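Local atomic coordinates of nicastrin (PDB entry 4R12), a protein that probably serves as an essential, putatively substrate-recruiting subunit of gamma-secretase, the complex that cleaves membrane proteins such as Notch receptors within the membrane. Residues D31-C36 / Y136-F141; S175-A180 / T573-D578; K335-Y340 / T371-T376. All blocks are in the same frame, centred on the assembly; numbering follows the deposited sequence.

Contact 1 (D31-C36 / Y136-F141)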
ATOM      1  N   ASP A  31      -6.961  -0.773 -21.735  1.00 37.39           N
ATOM      2  CA  ASP A  31      -7.825  -1.639 -22.539  1.00 42.61           C
ATOM      3  C   ASP A  31      -9.217  -1.906 -21.969  1.00 41.56           C
ATOM      4  O   ASP A  31     -10.001  -2.616 -22.590  1.00 43.91           O
ATOM      5  CB  ASP A  31      -7.141  -2.991 -22.752  1.00 44.56           C
ATOM      6  CG  ASP A  31      -5.740  -2.861 -23.302  1.00 50.64           C
ATOM      7  OD1 ASP A  31      -5.530  -2.033 -24.218  1.00 51.76           O
ATOM      8  OD2 ASP A  31      -4.849  -3.595 -22.816  1.00 51.80           O
ATOM      9  N   GLY A  32      -9.528  -1.382 -20.785  1.00 35.56           N
ATOM     10  CA  GLY A  32     -10.782  -1.737 -20.152  1.00 37.10           C
ATOM     11  C   GLY A  32     -10.975  -1.165 -18.756  1.00 32.84           C
ATOM     12  O   GLY A  32     -10.539  -0.059 -18.450  1.00 31.89           O
ATOM     13  N   GLN A  33     -11.632  -1.935 -17.908  1.00 32.40           N
ATOM     14  CA  GLN A  33     -12.044  -1.434 -16.613  1.00 32.37           C
ATOM     15  C   GLN A  33     -12.240  -2.615 -15.696  1.00 31.42           C
ATOM     16  O   GLN A  33     -12.481  -3.747 -16.162  1.00 31.63           O
ATOM     17  CB  GLN A  33     -13.339  -0.616 -16.737  1.00 30.88           C
ATOM     18  CG  GLN A  33     -14.536  -1.449 -17.200  1.00 32.49           C
ATOM     19  CD  GLN A  33     -15.763  -0.620 -17.549  1.00 37.54           C
ATOM     20  OE1 GLN A  33     -15.804   0.591 -17.321  1.00 37.34           O
ATOM     21  NE2 GLN A  33     -16.770  -1.273 -18.118  1.00 39.22           N
ATOM     22  N   PHE A  34     -12.115  -2.371 -14.393  1.00 31.40           N
ATOM     23  CA  PHE A  34     -12.451  -3.382 -13.406  1.00 29.41           C
ATOM     24  C   PHE A  34     -12.997  -2.713 -12.158  1.00 27.35           C
ATOM     25  O   PHE A  34     -12.983  -1.485 -12.040  1.00 28.09           O
ATOM     26  CB  PHE A  34     -11.237  -4.283 -13.083  1.00 27.24           C
ATOM     27  CG  PHE A  34     -10.047  -3.559 -12.481  1.00 29.78           C
ATOM     28  CD1 PHE A  34      -9.040  -3.047 -13.294  1.00 30.19           C
ATOM     29  CD2 PHE A  34      -9.901  -3.454 -11.102  1.00 28.72           C
ATOM     30  CE1 PHE A  34      -7.915  -2.413 -12.733  1.00 26.98           C
ATOM     31  CE2 PHE A  34      -8.786  -2.813 -10.534  1.00 26.35           C
ATOM     32  CZ  PHE A  34      -7.795  -2.294 -11.361  1.00 28.38           C
ATOM     33  N   GLY A  35     -13.524  -3.518 -11.245  1.00 28.00           N
ATOM     34  CA  GLY A  35     -14.213  -2.966 -10.097  1.00 26.63           C
ATOM     35  C   GLY A  35     -15.677  -2.719 -10.411  1.00 30.61           C
ATOM     36  O   GLY A  35     -16.220  -3.236 -11.399  1.00 28.31           O
ATOM     37  N   CYS A  36     -16.315  -1.902  -9.585  1.00 28.48           N
ATOM     38  CA  CYS A  36     -17.768  -1.844  -9.552  1.00 27.81           C
ATOM     39  C   CYS A  36     -18.298  -0.418  -9.613  1.00 28.96           C
ATOM     40  O   CYS A  36     -17.580   0.545  -9.353  1.00 28.26           O
ATOM     41  CB  CYS A  36     -18.296  -2.502  -8.275  1.00 28.43           C
ATOM     42  SG  CYS A  36     -17.352  -3.923  -7.671  1.00 30.66           S
ATOM     43  N   TYR A 136      -9.963  -8.006 -10.465  1.00 30.44           N
ATOM     44  CA  TYR A 136      -9.828  -7.478 -11.821  1.00 31.39           C
ATOM     45  C   TYR A 136     -10.964  -7.868 -12.747  1.00 31.40           C
ATOM     46  O   TYR A 136     -10.767  -8.019 -13.934  1.00 35.24           O
ATOM     47  CB  TYR A 136      -8.483  -7.921 -12.405  1.00 29.98           C
ATOM     48  CG  TYR A 136      -7.375  -7.522 -11.477  1.00 31.16           C
ATOM     49  CD1 TYR A 136      -7.090  -6.178 -11.263  1.00 29.98           C
ATOM     50  CD2 TYR A 136      -6.640  -8.472 -10.772  1.00 29.46           C
ATOM     51  CE1 TYR A 136      -6.102  -5.785 -10.395  1.00 31.21           C
ATOM     52  CE2 TYR A 136      -5.642  -8.084  -9.897  1.00 30.52           C
ATOM     53  CZ  TYR A 136      -5.379  -6.734  -9.712  1.00 31.01           C
ATOM     54  OH  TYR A 136      -4.392  -6.310  -8.843  1.00 34.67           O
ATOM     55  N   PHE A 137     -12.161  -8.013 -12.195  1.00 29.22           N
ATOM     56  CA  PHE A 137     -13.366  -8.194 -13.000  1.00 30.42           C
ATOM     57  C   PHE A 137     -14.186  -6.911 -13.013  1.00 32.82           C
ATOM     58  O   PHE A 137     -14.102  -6.097 -12.087  1.00 28.60           O
ATOM     59  CB  PHE A 137     -14.201  -9.348 -12.461  1.00 30.16           C
ATOM     60  CG  PHE A 137     -13.640 -10.697 -12.789  1.00 32.80           C
ATOM     61  CD1 PHE A 137     -12.625 -11.247 -12.019  1.00 32.89           C
ATOM     62  CD2 PHE A 137     -14.115 -11.410 -13.887  1.00 34.17           C
ATOM     63  CE1 PHE A 137     -12.094 -12.500 -12.338  1.00 33.41           C
ATOM     64  CE2 PHE A 137     -13.594 -12.661 -14.206  1.00 34.34           C
ATOM     65  CZ  PHE A 137     -12.585 -13.206 -13.431  1.00 32.75           C
ATOM     66  N   SER A 138     -14.983  -6.732 -14.059  1.00 30.88           N
ATOM     67  CA  SER A 138     -15.815  -5.548 -14.198  1.00 31.24           C
ATOM     68  C   SER A 138     -17.259  -5.833 -13.805  1.00 32.66           C
ATOM     69  O   SER A 138     -17.973  -6.546 -14.508  1.00 33.35           O
ATOM     70  CB  SER A 138     -15.766  -5.016 -15.636  1.00 31.82           C
ATOM     71  OG  SER A 138     -16.564  -3.852 -15.752  1.00 33.18           O
ATOM     72  N   PHE A 139     -17.681  -5.270 -12.679  1.00 30.49           N
ATOM     73  CA  PHE A 139     -19.023  -5.496 -12.149  1.00 33.46           C
ATOM     74  C   PHE A 139     -19.955  -4.338 -12.503  1.00 32.93           C
ATOM     75  O   PHE A 139     -19.617  -3.182 -12.257  1.00 33.08           O
ATOM     76  CB  PHE A 139     -18.979  -5.669 -10.622  1.00 31.67           C
ATOM     77  CG  PHE A 139     -18.108  -6.799 -10.167  1.00 31.46           C
ATOM     78  CD1 PHE A 139     -16.752  -6.602  -9.935  1.00 30.82           C
ATOM     79  CD2 PHE A 139     -18.638  -8.062  -9.977  1.00 33.81           C
ATOM     80  CE1 PHE A 139     -15.942  -7.646  -9.524  1.00 29.39           C
ATOM     81  CE2 PHE A 139     -17.834  -9.110  -9.557  1.00 30.90           C
ATOM     82  CZ  PHE A 139     -16.491  -8.900  -9.332  1.00 31.19           C
ATOM     83  N   PRO A 140     -21.131  -4.647 -13.084  1.00 35.93           N
ATOM     84  CA  PRO A 140     -22.137  -3.638 -13.441  1.00 37.46           C
ATOM     85  C   PRO A 140     -23.111  -3.296 -12.308  1.00 38.41           C
ATOM     86  O   PRO A 140     -24.118  -2.603 -12.537  1.00 39.15           O
ATOM     87  CB  PRO A 140     -22.883  -4.297 -14.606  1.00 37.51           C
ATOM     88  CG  PRO A 140     -22.823  -5.748 -14.276  1.00 39.37           C
ATOM     89  CD  PRO A 140     -21.464  -5.971 -13.639  1.00 36.21           C
ATOM     90  N   PHE A 141     -22.822  -3.785 -11.107  1.00 34.09           N
ATOM     91  CA  PHE A 141     -23.645  -3.523  -9.934  1.00 33.04           C
ATOM     92  C   PHE A 141     -22.711  -3.200  -8.778  1.00 31.25           C
ATOM     93  O   PHE A 141     -21.547  -3.603  -8.807  1.00 30.59           O
ATOM     94  CB  PHE A 141     -24.539  -4.728  -9.596  1.00 34.69           C
ATOM     95  CG  PHE A 141     -23.794  -6.038  -9.472  1.00 35.21           C
ATOM     96  CD1 PHE A 141     -23.102  -6.362  -8.307  1.00 32.16           C
ATOM     97  CD2 PHE A 141     -23.804  -6.958 -10.511  1.00 36.97           C
ATOM     98  CE1 PHE A 141     -22.426  -7.569  -8.203  1.00 32.44           C
ATOM     99  CE2 PHE A 141     -23.136  -8.168 -10.403  1.00 38.11           C
ATOM    100  CZ  PHE A 141     -22.448  -8.474  -9.250  1.00 35.30           C
TER

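Contact 2 (S175-A180 / T573-D578)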
ATOM      1  N   SER A 175     -23.146   4.183  -5.217  1.00 35.32           N
ATOM      2  CA  SER A 175     -21.728   4.341  -5.508  1.00 32.44           C
ATOM      3  C   SER A 175     -21.549   4.550  -6.997  1.00 33.53           C
ATOM      4  O   SER A 175     -20.956   3.724  -7.686  1.00 30.45           O
ATOM      5  CB  SER A 175     -20.922   3.125  -5.022  1.00 32.27           C
ATOM      6  OG  SER A 175     -21.300   1.939  -5.705  1.00 32.96           O
ATOM      7  N   PHE A 176     -22.078   5.665  -7.499  1.00 34.76           N
ATOM      8  CA  PHE A 176     -22.009   5.953  -8.920  1.00 33.57           C
ATOM      9  C   PHE A 176     -20.633   6.436  -9.341  1.00 32.51           C
ATOM     10  O   PHE A 176     -20.167   7.473  -8.875  1.00 32.57           O
ATOM     11  CB  PHE A 176     -23.040   6.999  -9.343  1.00 36.85           C
ATOM     12  CG  PHE A 176     -22.963   7.330 -10.809  1.00 36.88           C
ATOM     13  CD1 PHE A 176     -23.384   6.406 -11.755  1.00 37.65           C
ATOM     14  CD2 PHE A 176     -22.433   8.535 -11.241  1.00 36.05           C
ATOM     15  CE1 PHE A 176     -23.294   6.686 -13.109  1.00 37.36           C
ATOM     16  CE2 PHE A 176     -22.344   8.828 -12.602  1.00 38.80           C
ATOM     17  CZ  PHE A 176     -22.773   7.902 -13.532  1.00 36.81           C
ATOM     18  N   MET A 177     -20.005   5.679 -10.238  1.00 33.40           N
ATOM     19  CA  MET A 177     -18.673   5.986 -10.741  1.00 32.18           C
ATOM     20  C   MET A 177     -18.765   6.729 -12.063  1.00 33.91           C
ATOM     21  O   MET A 177     -19.272   6.198 -13.048  1.00 35.98           O
ATOM     22  CB  MET A 177     -17.852   4.698 -10.902  1.00 30.92           C
ATOM     23  CG  MET A 177     -17.685   3.913  -9.597  1.00 31.28           C
ATOM     24  SD  MET A 177     -16.574   4.738  -8.435  1.00 29.18           S
ATOM     25  CE  MET A 177     -17.468   4.505  -6.896  1.00 30.28           C
ATOM     26  N   GLN A 178     -18.287   7.966 -12.083  1.00 35.26           N
ATOM     27  CA  GLN A 178     -18.391   8.783 -13.288  1.00 37.77           C
ATOM     28  C   GLN A 178     -17.535   8.244 -14.422  1.00 37.31           C
ATOM     29  O   GLN A 178     -17.922   8.314 -15.576  1.00 37.30           O
ATOM     30  CB  GLN A 178     -17.991  10.224 -13.006  1.00 38.20           C
ATOM     31  CG  GLN A 178     -18.940  10.967 -12.113  1.00 41.72           C
ATOM     32  CD  GLN A 178     -18.661  12.448 -12.135  1.00 44.55           C
ATOM     33  OE1 GLN A 178     -19.162  13.171 -12.999  1.00 46.77           O
ATOM     34  NE2 GLN A 178     -17.840  12.907 -11.199  1.00 43.77           N
ATOM     35  N   GLY A 179     -16.370   7.706 -14.084  1.00 34.72           N
ATOM     36  CA  GLY A 179     -15.459   7.186 -15.086  1.00 35.43           C
ATOM     37  C   GLY A 179     -15.803   5.774 -15.523  1.00 35.84           C
ATOM     38  O   GLY A 179     -16.213   4.938 -14.715  1.00 35.15           O
ATOM     39  N   ALA A 180     -15.617   5.501 -16.805  1.00 36.22           N
ATOM     40  CA  ALA A 180     -16.056   4.237 -17.368  1.00 37.19           C
ATOM     41  C   ALA A 180     -15.314   3.923 -18.654  1.00 35.61           C
ATOM     42  O   ALA A 180     -14.634   4.786 -19.213  1.00 36.06           O
ATOM     43  CB  ALA A 180     -17.560   4.273 -17.622  1.00 38.79           C
ATOM     44  N   THR A 573      -6.330   4.456 -13.873  1.00 28.70           N
ATOM     45  CA  THR A 573      -7.006   5.702 -13.552  1.00 29.14           C
ATOM     46  C   THR A 573      -8.281   5.402 -12.793  1.00 28.69           C
ATOM     47  O   THR A 573      -9.185   4.731 -13.304  1.00 30.97           O
ATOM     48  CB  THR A 573      -7.366   6.528 -14.818  1.00 30.93           C
ATOM     49  OG1 THR A 573      -8.271   5.777 -15.640  1.00 32.39           O
ATOM     50  CG2 THR A 573      -6.117   6.888 -15.611  1.00 31.06           C
ATOM     51  N   GLU A 574      -8.365   5.922 -11.578  1.00 27.81           N
ATOM     52  CA  GLU A 574      -9.512   5.653 -10.733  1.00 27.75           C
ATOM     53  C   GLU A 574     -10.650   6.608 -11.046  1.00 28.25           C
ATOM     54  O   GLU A 574     -10.435   7.818 -11.181  1.00 28.81           O
ATOM     55  CB  GLU A 574      -9.126   5.770  -9.263  1.00 29.42           C
ATOM     56  CG  GLU A 574     -10.291   5.608  -8.301  1.00 28.10           C
ATOM     57  CD  GLU A 574      -9.830   5.718  -6.862  1.00 31.06           C
ATOM     58  OE1 GLU A 574     -10.046   6.779  -6.235  1.00 29.43           O
ATOM     59  OE2 GLU A 574      -9.232   4.746  -6.375  1.00 29.51           O
ATOM     60  N   SER A 575     -11.852   6.059 -11.164  1.00 27.28           N
ATOM     61  CA  SER A 575     -13.051   6.875 -11.367  1.00 29.98           C
ATOM     62  C   SER A 575     -13.213   7.946 -10.304  1.00 30.28           C
ATOM     63  O   SER A 575     -12.976   7.687  -9.114  1.00 28.25           O
ATOM     64  CB  SER A 575     -14.297   5.996 -11.360  1.00 29.88           C
ATOM     65  OG  SER A 575     -15.468   6.788 -11.479  1.00 32.20           O
ATOM     66  N   ASN A 576     -13.627   9.141 -10.728  1.00 32.20           N
ATOM     67  CA  ASN A 576     -14.154  10.140  -9.796  1.00 34.10           C
ATOM     68  C   ASN A 576     -15.506   9.668  -9.294  1.00 33.93           C
ATOM     69  O   ASN A 576     -16.197   8.915  -9.984  1.00 33.67           O
ATOM     70  CB  ASN A 576     -14.327  11.524 -10.446  1.00 34.48           C
ATOM     71  CG  ASN A 576     -13.012  12.147 -10.901  1.00 35.26           C
ATOM     72  OD1 ASN A 576     -11.937  11.774 -10.439  1.00 33.04           O
ATOM     73  ND2 ASN A 576     -13.101  13.111 -11.814  1.00 33.89           N
ATOM     74  N   TRP A 577     -15.889  10.108  -8.100  1.00 34.92           N
ATOM     75  CA  TRP A 577     -17.261   9.924  -7.641  1.00 38.27           C
ATOM     76  C   TRP A 577     -17.681  11.028  -6.672  1.00 41.12           C
ATOM     77  O   TRP A 577     -16.838  11.631  -5.993  1.00 39.53           O
ATOM     78  CB  TRP A 577     -17.434   8.550  -6.991  1.00 36.13           C
ATOM     79  CG  TRP A 577     -16.635   8.336  -5.737  1.00 38.78           C
ATOM     80  CD1 TRP A 577     -16.939   8.787  -4.478  1.00 40.01           C
ATOM     81  CD2 TRP A 577     -15.420   7.587  -5.612  1.00 39.71           C
ATOM     82  NE1 TRP A 577     -15.975   8.370  -3.586  1.00 37.83           N
ATOM     83  CE2 TRP A 577     -15.035   7.634  -4.257  1.00 36.16           C
ATOM     84  CE3 TRP A 577     -14.615   6.888  -6.516  1.00 34.44           C
ATOM     85  CZ2 TRP A 577     -13.880   7.007  -3.783  1.00 35.00           C
ATOM     86  CZ3 TRP A 577     -13.468   6.266  -6.042  1.00 32.17           C
ATOM     87  CH2 TRP A 577     -13.113   6.332  -4.687  1.00 34.33           C
ATOM     88  N   ASP A 578     -18.985  11.285  -6.611  1.00 44.14           N
ATOM     89  CA  ASP A 578     -19.520  12.336  -5.738  1.00 44.63           C
ATOM     90  C   ASP A 578     -19.658  11.860  -4.304  1.00 44.93           C
ATOM     91  O   ASP A 578     -19.160  12.506  -3.378  1.00 47.99           O
ATOM     92  CB  ASP A 578     -20.877  12.834  -6.253  1.00 47.91           C
ATOM     93  CG  ASP A 578     -20.741  13.761  -7.446  1.00 54.26           C
ATOM     94  OD1 ASP A 578     -19.588  14.089  -7.815  1.00 53.44           O
ATOM     95  OD2 ASP A 578     -21.782  14.173  -8.008  1.00 60.30           O
TER
HETATM   96  O   HOH W   1     -20.750   9.881  -8.199  1.00 39.86           O

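Contact 3 (K335-Y340 / T371-T376)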
ATOM      1  N   LYS A 335      11.327 -26.283  11.991  1.00 49.96           N
ATOM      2  CA  LYS A 335      11.263 -27.205  13.130  1.00 52.19           C
ATOM      3  C   LYS A 335      12.649 -27.637  13.610  1.00 53.32           C
ATOM      4  O   LYS A 335      12.831 -27.941  14.787  1.00 56.33           O
ATOM      5  CB  LYS A 335      10.423 -28.441  12.787  1.00 53.16           C
ATOM      6  CG  LYS A 335       8.925 -28.269  13.053  1.00 55.34           C
ATOM      7  CD  LYS A 335       8.253 -29.605  13.385  1.00 57.82           C
ATOM      8  CE  LYS A 335       7.376 -30.105  12.240  1.00 59.39           C
ATOM      9  NZ  LYS A 335       6.747 -31.424  12.555  1.00 60.75           N
ATOM     10  N   ASN A 336      13.619 -27.662  12.702  1.00 52.89           N
ATOM     11  CA  ASN A 336      15.003 -27.972  13.068  1.00 53.99           C
ATOM     12  C   ASN A 336      15.567 -26.962  14.050  1.00 52.16           C
ATOM     13  O   ASN A 336      15.892 -27.287  15.195  1.00 53.65           O
ATOM     14  CB  ASN A 336      15.907 -28.007  11.831  1.00 52.89           C
ATOM     15  CG  ASN A 336      15.626 -29.187  10.933  1.00 56.73           C
ATOM     16  OD1 ASN A 336      15.924 -30.329  11.288  1.00 60.95           O
ATOM     17  ND2 ASN A 336      15.079 -28.920   9.749  1.00 55.10           N
ATOM     18  N   LEU A 337      15.671 -25.727  13.578  1.00 49.96           N
ATOM     19  CA  LEU A 337      16.390 -24.687  14.292  1.00 50.44           C
ATOM     20  C   LEU A 337      15.559 -24.072  15.413  1.00 47.36           C
ATOM     21  O   LEU A 337      16.097 -23.414  16.305  1.00 48.57           O
ATOM     22  CB  LEU A 337      16.833 -23.605  13.305  1.00 48.44           C
ATOM     23  CG  LEU A 337      17.347 -24.147  11.964  1.00 49.34           C
ATOM     24  CD1 LEU A 337      17.489 -23.031  10.927  1.00 45.35           C
ATOM     25  CD2 LEU A 337      18.666 -24.909  12.131  1.00 51.73           C
ATOM     26  N   GLY A 338      14.248 -24.298  15.375  1.00 49.43           N
ATOM     27  CA  GLY A 338      13.354 -23.660  16.326  1.00 46.64           C
ATOM     28  C   GLY A 338      13.353 -22.158  16.102  1.00 44.30           C
ATOM     29  O   GLY A 338      13.261 -21.375  17.050  1.00 42.17           O
ATOM     30  N   LYS A 339      13.487 -21.766  14.838  1.00 39.30           N
ATOM     31  CA  LYS A 339      13.546 -20.363  14.446  1.00 38.44           C
ATOM     32  C   LYS A 339      12.672 -20.134  13.212  1.00 34.65           C
ATOM     33  O   LYS A 339      12.374 -21.072  12.467  1.00 35.63           O
ATOM     34  CB  LYS A 339      14.993 -19.927  14.155  1.00 39.20           C
ATOM     35  CG  LYS A 339      15.955 -19.982  15.359  1.00 41.30           C
ATOM     36  CD  LYS A 339      17.215 -19.150  15.103  1.00 40.25           C
ATOM     37  CE  LYS A 339      18.328 -19.428  16.125  1.00 44.99           C
ATOM     38  NZ  LYS A 339      18.099 -18.797  17.458  1.00 43.74           N
ATOM     39  N   TYR A 340      12.268 -18.883  13.010  1.00 36.50           N
ATOM     40  CA  TYR A 340      11.450 -18.493  11.866  1.00 33.91           C
ATOM     41  C   TYR A 340      12.347 -18.021  10.727  1.00 30.26           C
ATOM     42  O   TYR A 340      13.281 -17.247  10.958  1.00 33.27           O
ATOM     43  CB  TYR A 340      10.469 -17.383  12.261  1.00 30.70           C
ATOM     44  CG  TYR A 340       9.461 -17.801  13.298  1.00 34.08           C
ATOM     45  CD1 TYR A 340       8.303 -18.481  12.939  1.00 34.12           C
ATOM     46  CD2 TYR A 340       9.665 -17.518  14.642  1.00 37.43           C
ATOM     47  CE1 TYR A 340       7.379 -18.867  13.882  1.00 36.92           C
ATOM     48  CE2 TYR A 340       8.736 -17.897  15.600  1.00 37.47           C
ATOM     49  CZ  TYR A 340       7.599 -18.573  15.215  1.00 39.68           C
ATOM     50  OH  TYR A 340       6.678 -18.955  16.163  1.00 40.92           O
ATOM     51  N   THR A 371      16.071 -16.598  11.485  1.00 30.89           N
ATOM     52  CA  THR A 371      17.203 -17.105  10.729  1.00 33.79           C
ATOM     53  C   THR A 371      16.990 -16.763   9.252  1.00 34.74           C
ATOM     54  O   THR A 371      15.846 -16.595   8.806  1.00 31.72           O
ATOM     55  CB  THR A 371      17.378 -18.635  10.922  1.00 37.69           C
ATOM     56  OG1 THR A 371      18.617 -19.058  10.345  1.00 37.17           O
ATOM     57  CG2 THR A 371      16.233 -19.406  10.269  1.00 35.60           C
ATOM     58  N   PHE A 372      18.081 -16.639   8.501  1.00 32.47           N
ATOM     59  CA  PHE A 372      17.988 -16.313   7.079  1.00 32.96           C
ATOM     60  C   PHE A 372      18.354 -17.509   6.202  1.00 37.31           C
ATOM     61  O   PHE A 372      19.299 -18.252   6.488  1.00 36.38           O
ATOM     62  CB  PHE A 372      18.885 -15.122   6.734  1.00 32.77           C
ATOM     63  CG  PHE A 372      18.420 -13.819   7.327  1.00 32.21           C
ATOM     64  CD1 PHE A 372      17.314 -13.157   6.807  1.00 30.05           C
ATOM     65  CD2 PHE A 372      19.091 -13.259   8.400  1.00 30.55           C
ATOM     66  CE1 PHE A 372      16.869 -11.948   7.354  1.00 29.28           C
ATOM     67  CE2 PHE A 372      18.663 -12.053   8.951  1.00 32.34           C
ATOM     68  CZ  PHE A 372      17.549 -11.394   8.427  1.00 31.27           C
ATOM     69  N   LYS A 373      17.583 -17.690   5.136  1.00 32.16           N
ATOM     70  CA  LYS A 373      17.834 -18.739   4.160  1.00 33.86           C
ATOM     71  C   LYS A 373      17.925 -18.167   2.757  1.00 35.28           C
ATOM     72  O   LYS A 373      17.304 -17.150   2.447  1.00 32.40           O
ATOM     73  CB  LYS A 373      16.733 -19.801   4.216  1.00 34.29           C
ATOM     74  CG  LYS A 373      16.886 -20.750   5.383  1.00 35.49           C
ATOM     75  CD  LYS A 373      15.654 -21.617   5.575  1.00 39.02           C
ATOM     76  CE  LYS A 373      15.724 -22.324   6.927  1.00 40.17           C
ATOM     77  NZ  LYS A 373      14.538 -23.185   7.167  1.00 41.98           N
ATOM     78  N   PRO A 374      18.704 -18.825   1.894  1.00 33.30           N
ATOM     79  CA  PRO A 374      18.694 -18.410   0.495  1.00 32.48           C
ATOM     80  C   PRO A 374      17.423 -18.872  -0.207  1.00 32.23           C
ATOM     81  O   PRO A 374      16.794 -19.849   0.214  1.00 32.44           O
ATOM     82  CB  PRO A 374      19.937 -19.109  -0.087  1.00 36.47           C
ATOM     83  CG  PRO A 374      20.141 -20.294   0.792  1.00 38.24           C
ATOM     84  CD  PRO A 374      19.726 -19.855   2.168  1.00 36.44           C
ATOM     85  N   THR A 375      17.047 -18.171  -1.270  1.00 32.41           N
ATOM     86  CA  THR A 375      15.981 -18.653  -2.132  1.00 32.42           C
ATOM     87  C   THR A 375      16.507 -19.733  -3.091  1.00 35.12           C
ATOM     88  O   THR A 375      17.719 -19.843  -3.310  1.00 36.32           O
ATOM     89  CB  THR A 375      15.345 -17.497  -2.927  1.00 30.70           C
ATOM     90  OG1 THR A 375      14.234 -17.994  -3.672  1.00 30.94           O
ATOM     91  CG2 THR A 375      16.357 -16.851  -3.882  1.00 30.98           C
ATOM     92  N   THR A 376      15.595 -20.542  -3.635  1.00 32.33           N
ATOM     93  CA  THR A 376      15.933 -21.558  -4.642  1.00 34.82           C
ATOM     94  C   THR A 376      15.505 -21.073  -6.026  1.00 35.38           C
ATOM     95  O   THR A 376      15.760 -21.721  -7.058  1.00 32.36           O
ATOM     96  CB  THR A 376      15.257 -22.914  -4.326  1.00 35.68           C
ATOM     97  OG1 THR A 376      13.829 -22.754  -4.312  1.00 34.41           O
ATOM     98  CG2 THR A 376      15.715 -23.438  -2.970  1.00 36.19           C
TER

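Contact 1 (D31-C36 / Y136-F141)
The carbonyl oxygen of Gly35 is gripped twice: Phe139 N donates to Gly35 O over 2.8 Å in a nearly straight bond, 165° at the hydrogen, and Lys26 NZ hydrogen-bonds the same oxygen. Lys26 NZ also hydrogen-bonds Ser138 OG, the hydroxyl that Gln33 CG lies against at 3.5 Å, so one lysine spans both segments. Gly35 N in turn gives its hydrogen to Phe137 O at 2.8 Å. With both polar backbone groups spent on the residues flanking Ser138, Gly35 forms a parallel bridge with that serine. Its positive phi would press a beta carbon against the carbonyl oxygen of Phe34, which suits glycine to this corner of the chain.

Beside the bridge, Phe34 and Tyr136 run side by side in a T-shaped stack, their planes 71° apart. Phenylalanine offers a flat face, and Tyr136 CD1 sits over its centre, 3.8 Å from Phe34 CE2, while the tyrosine hydroxyl makes a weak hydrogen bond to Asp109. Farther on, Cys36 SG, a polarisable sulfur suited to aromatic neighbours, approaches the Phe139 ring obliquely, 3.6 Å from Phe139 CD1.

Cys36 is joined by a disulfide to Cys24 of strand 21-29, which pairs antiparallel with 33-34; Ile27 and Phe34 exchange backbone hydrogen bonds. Beyond the bridge, Phe141 packs on Ile91 and Ile94 of strand 90-96.

Contact 2 (S175-A180 / T573-D578)
Ser575 places its side-chain hydroxyl between the two backbones, as acceptor and donor at once. Gly179 N donates to Ser575 OG over 2.9 Å, while the hydroxyl gives its own proton to the carbonyl of the next residue, Ser575 OG to Asn576 O being 2.7 Å. OG stands anti to the backbone N and beside the carbonyl carbon (chi1 177°), a conformation that lets a residue as short as serine serve both partners. Asn576 O takes a second hydrogen from Gln178 N at 3.1 Å, nearly along the C=O axis, and the two donors arrive from opposite faces of the carbonyl plane. Donating to Asn576 O should polarise the hydroxyl and may make it a somewhat better acceptor for Gly179 N.

The backbones come close here, with Gly179 CA 4.4 Å from Ser575 CA; a beta carbon on Gly179 would press on that atom, so glycine fits the place. At the other end one water spans the gap, donating to Phe176 O (2.6 Å) and accepting from Asp578 N (2.8 Å). Between these polar links Met177 and Trp577 lie side by side, pointing the same way. A bend at chi2 (-71°) brings Met177 SD to 3.5 Å from Trp577 CE3, and the turn at chi3 swings the methyl CE onto the same indole; a flexible thioether adapts readily to such a surface.

Strand 572-575 pairs antiparallel with strands 21-29 and 192-203, and strand 581-586 with 169-174, consistent with a C-terminal segment that adds to the small-lobe sheet. Here a loop is fastened to a strand end by a serine hydroxyl and an oblique Met-aromatic contact.

Contact 3 (K335-Y340 / T371-T376)
Strands 339-347 and 370-374 run parallel, and their backbones are joined here where Thr371 N donates to Tyr340 O over 2.9 Å, with 166° at the hydrogen. Just before, the chain has turned tightly: Gly338 takes a positive phi of 65°, readily adopted by glycine, and together with Lys339 it faces Asp334 in a G1 beta bulge.

Thr371 is the hub of the side-chain contact. Its OG1 stands anti to the backbone N (chi1 -171°), while the methyl CG2 lies between N and the carbonyl carbon. Thr371 CG2 meets Leu337 CD1 at 3.9 Å, the two side chains crossing at about a right angle, and it also touches Lys339 CB at 4.1 Å. A beta-branched residue suits the strand and offers a compact apolar branch to both. Leu337 CD1 also brushes Lys373 CE at 4.4 Å. The lysine ends are held elsewhere, Lys373 NZ in a salt bridge with Asp334 and Lys339 NZ by a hydrogen bond to Ser368 O.

The contact lies at the surface of the large lobe, in a beta-alpha-beta unit whose helix 352-362 links the two strands and packs against Phe372, while strand 339-347 also pairs antiparallel with 332-334 and 397-401.

From the N terminus, contact 1 closes first, bringing 31-36 back against 136-141 and shutting a loop within the small lobe. Contact 2 opens only afterwards, at 175-180, and closes almost four hundred residues later at 573-578, tying the small lobe to the C-terminal part of the chain. Contact 3, joining 335-340 to 371-376 across the helix of a beta-alpha-beta unit in the large lobe, is nested inside that long closure. Contacts 1 and 2 are neighbours, their centres about 12 Å apart, and they touch where Cys36 O meets Met177 CG at 3.4 Å. Contact 3 lies on the opposite side of the chain's centre from contact 2, about 46 Å between centres.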